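Local atomic coordinates of 65 kDa virulence protein (Salmonella typhimurium, PDB entry 2GWM), a protein that probably transfers ADP-ribose from NAD(+) to an arginine of actin, which blocks actin polymerization and breaks down the host cytoskeleton. Residues 63-68 with 107-112. Residues are numbered along the deposited sequence; the frame is centred on the assembly and turned at random.
Sequences DIAEGL and KAFMST
In this ADP-ribosyltransferase domain, F109 comes just before the strand 110-112, which carries the predicted active-site serine, consistent with the R-S-E motif of these enzymes, and it docks on helix 50-69 through I64, A65 and L68. The contact is apolar and buried. F109 alone supplies the surface on its side, with the far end of the ring directed at the helix. CG of F109 lies anti to its own carbonyl carbon (chi1 -74°), and this sends CE1 and CZ to the helix surface. A65 N sits at the ring edge, near the ring plane, 4.0 Å from CZ of F109. L68 is also at the edge and more distant, with CD2 4.5 Å from CE1 of F109. Y11 of helix 3-24 meets the F109 ring with planes at about 45°, and P153 touches F109 as well. The ring thus joins the N-terminal helices to the edge of the three-stranded sheet. Two residues on, S111 hydrogen-bonds through OG to E148 and through its backbone O to R81, both also predicted active-site residues. The closest touch is by the branch methyl of I64: CG2 reaches the ring obliquely, 3.5 Å from CZ and 3.6 Å from CE1 of F109.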
ATOM      1  N   ASP A  63       2.655 -14.645   7.600  1.00 18.70           N
ATOM      2  CA  ASP A  63       1.428 -14.754   8.360  1.00 17.97           C
ATOM      3  C   ASP A  63       0.480 -13.614   7.946  1.00 18.77           C
ATOM      4  O   ASP A  63      -0.691 -13.829   7.848  1.00 18.79           O
ATOM      5  CB  ASP A  63       1.713 -14.651   9.857  1.00 19.10           C
ATOM      6  CG  ASP A  63       1.990 -16.016  10.500  1.00 18.31           C
ATOM      7  OD1 ASP A  63       1.616 -17.039   9.945  1.00 18.79           O
ATOM      8  OD2 ASP A  63       2.573 -15.994  11.625  1.00 19.42           O
ATOM      9  N   ILE A  64       0.995 -12.393   7.915  1.00 19.18           N
ATOM     10  CA  ILE A  64       0.172 -11.250   7.541  1.00 18.94           C
ATOM     11  C   ILE A  64      -0.415 -11.446   6.142  1.00 18.20           C
ATOM     12  O   ILE A  64      -1.634 -11.232   5.966  1.00 19.27           O
ATOM     13  CB  ILE A  64       1.045  -9.961   7.533  1.00 18.63           C
ATOM     14  CG1 ILE A  64       1.552  -9.611   8.951  1.00 20.52           C
ATOM     15  CG2 ILE A  64       0.210  -8.833   6.946  1.00 19.66           C
ATOM     16  CD1 ILE A  64       2.678  -8.661   8.921  1.00 20.70           C
ATOM     17  N   ALA A  65       0.393 -11.898   5.175  1.00 18.38           N
ATOM     18  CA  ALA A  65      -0.070 -12.085   3.810  1.00 18.99           C
ATOM     19  C   ALA A  65      -1.143 -13.157   3.752  1.00 18.96           C
ATOM     20  O   ALA A  65      -2.102 -13.086   2.978  1.00 20.23           O
ATOM     21  CB  ALA A  65       1.057 -12.372   2.908  1.00 19.78           C
ATOM     22  N   GLU A  66      -0.943 -14.263   4.504  1.00 18.52           N
ATOM     23  CA  GLU A  66      -1.926 -15.342   4.493  1.00 18.40           C
ATOM     24  C   GLU A  66      -3.219 -14.870   5.156  1.00 18.54           C
ATOM     25  O   GLU A  66      -4.298 -15.214   4.653  1.00 19.07           O
ATOM     26  CB  GLU A  66      -1.371 -16.565   5.192  1.00 19.78           C
ATOM     27  CG  GLU A  66      -2.397 -17.656   5.399  1.00 20.02           C
ATOM     28  CD  GLU A  66      -2.970 -18.231   4.158  1.00 23.90           C
ATOM     29  OE1 GLU A  66      -2.279 -18.126   3.109  1.00 27.97           O
ATOM     30  OE2 GLU A  66      -4.127 -18.763   4.249  1.00 28.64           O
ATOM     31  N   GLY A  67      -3.136 -14.122   6.263  1.00 18.48           N
ATOM     32  CA  GLY A  67      -4.338 -13.579   6.832  1.00 18.93           C
ATOM     33  C   GLY A  67      -5.091 -12.748   5.795  1.00 19.46           C
ATOM     34  O   GLY A  67      -6.279 -12.847   5.637  1.00 19.65           O
ATOM     35  N   LEU A  68      -4.353 -11.919   5.086  1.00 17.98           N
ATOM     36  CA  LEU A  68      -4.967 -11.082   4.079  1.00 19.51           C
ATOM     37  C   LEU A  68      -5.642 -11.904   3.015  1.00 19.54           C
ATOM     38  O   LEU A  68      -6.794 -11.645   2.640  1.00 20.63           O
ATOM     39  CB  LEU A  68      -3.903 -10.216   3.452  1.00 18.70           C
ATOM     40  CG  LEU A  68      -4.343  -9.210   2.394  1.00 18.37           C
ATOM     41  CD1 LEU A  68      -5.284  -8.208   2.904  1.00 20.49           C
ATOM     42  CD2 LEU A  68      -3.143  -8.518   1.812  1.00 18.79           C
ATOM     43  N   LYS A 107       7.243  -3.556  -3.796  1.00 21.08           N
ATOM     44  CA  LYS A 107       7.788  -4.594  -2.914  1.00 22.07           C
ATOM     45  C   LYS A 107       7.123  -4.748  -1.556  1.00 21.52           C
ATOM     46  O   LYS A 107       7.311  -5.750  -0.897  1.00 22.10           O
ATOM     47  CB  LYS A 107       9.267  -4.354  -2.712  1.00 21.58           C
ATOM     48  CG  LYS A 107      10.044  -4.575  -4.033  1.00 26.62           C
ATOM     49  CD  LYS A 107      11.522  -4.504  -3.778  1.00 31.18           C
ATOM     50  CE  LYS A 107      12.297  -4.480  -5.086  1.00 36.27           C
ATOM     51  NZ  LYS A 107      12.362  -5.820  -5.823  1.00 42.33           N
ATOM     52  N   ALA A 108       6.410  -3.746  -1.147  1.00 21.26           N
ATOM     53  CA  ALA A 108       5.774  -3.668   0.139  1.00 21.75           C
ATOM     54  C   ALA A 108       4.307  -4.124   0.022  1.00 20.24           C
ATOM     55  O   ALA A 108       3.748  -4.246  -1.077  1.00 21.18           O
ATOM     56  CB  ALA A 108       5.834  -2.218   0.633  1.00 23.81           C
ATOM     57  N   PHE A 109       3.633  -4.240   1.167  1.00 19.53           N
ATOM     58  CA  PHE A 109       2.179  -4.303   1.151  1.00 20.26           C
ATOM     59  C   PHE A 109       1.704  -2.969   0.553  1.00 22.12           C
ATOM     60  O   PHE A 109       2.304  -1.932   0.820  1.00 23.84           O
ATOM     61  CB  PHE A 109       1.642  -4.511   2.535  1.00 20.44           C
ATOM     62  CG  PHE A 109       1.830  -5.906   3.084  1.00 19.59           C
ATOM     63  CD1 PHE A 109       0.839  -6.835   2.951  1.00 20.69           C
ATOM     64  CD2 PHE A 109       2.992  -6.281   3.693  1.00 19.95           C
ATOM     65  CE1 PHE A 109       0.984  -8.100   3.477  1.00 21.46           C
ATOM     66  CE2 PHE A 109       3.161  -7.559   4.197  1.00 19.84           C
ATOM     67  CZ  PHE A 109       2.191  -8.458   4.030  1.00 21.39           C
ATOM     68  N   MET A 110       0.673  -3.022  -0.242  1.00 21.74           N
ATOM     69  CA  MET A 110       0.167  -1.817  -0.955  1.00 22.67           C
ATOM     70  C   MET A 110      -1.236  -1.486  -0.456  1.00 21.45           C
ATOM     71  O   MET A 110      -2.145  -2.270  -0.607  1.00 20.91           O
ATOM     72  CB  MET A 110       0.183  -2.004  -2.464  1.00 23.34           C
ATOM     73  CG  MET A 110      -0.202  -0.695  -3.210  1.00 25.06           C
ATOM     74  SD  MET A 110      -0.243  -0.997  -4.994  1.00 28.75           S
ATOM     75  CE  MET A 110      -1.753  -1.822  -5.257  1.00 26.96           C
ATOM     76  N   SER A 111      -1.383  -0.335   0.205  1.00 21.43           N
ATOM     77  CA  SER A 111      -2.656   0.092   0.733  1.00 21.87           C
ATOM     78  C   SER A 111      -3.372   1.038  -0.242  1.00 20.73           C
ATOM     79  O   SER A 111      -2.749   1.948  -0.779  1.00 22.55           O
ATOM     80  CB  SER A 111      -2.431   0.834   2.037  1.00 22.65           C
ATOM     81  OG  SER A 111      -3.633   1.299   2.564  1.00 25.16           O
ATOM     82  N   THR A 112      -4.650   0.798  -0.420  1.00 19.78           N
ATOM     83  CA  THR A 112      -5.491   1.566  -1.357  1.00 20.75           C
ATOM     84  C   THR A 112      -6.889   1.708  -0.736  1.00 20.77           C
ATOM     85  O   THR A 112      -7.189   1.065   0.250  1.00 21.31           O
ATOM     86  CB  THR A 112      -5.649   0.851  -2.716  1.00 21.69           C
ATOM     87  OG1 THR A 112      -6.484  -0.310  -2.595  1.00 21.75           O
ATOM     88  CG2 THR A 112      -4.330   0.505  -3.325  1.00 22.07           C
TER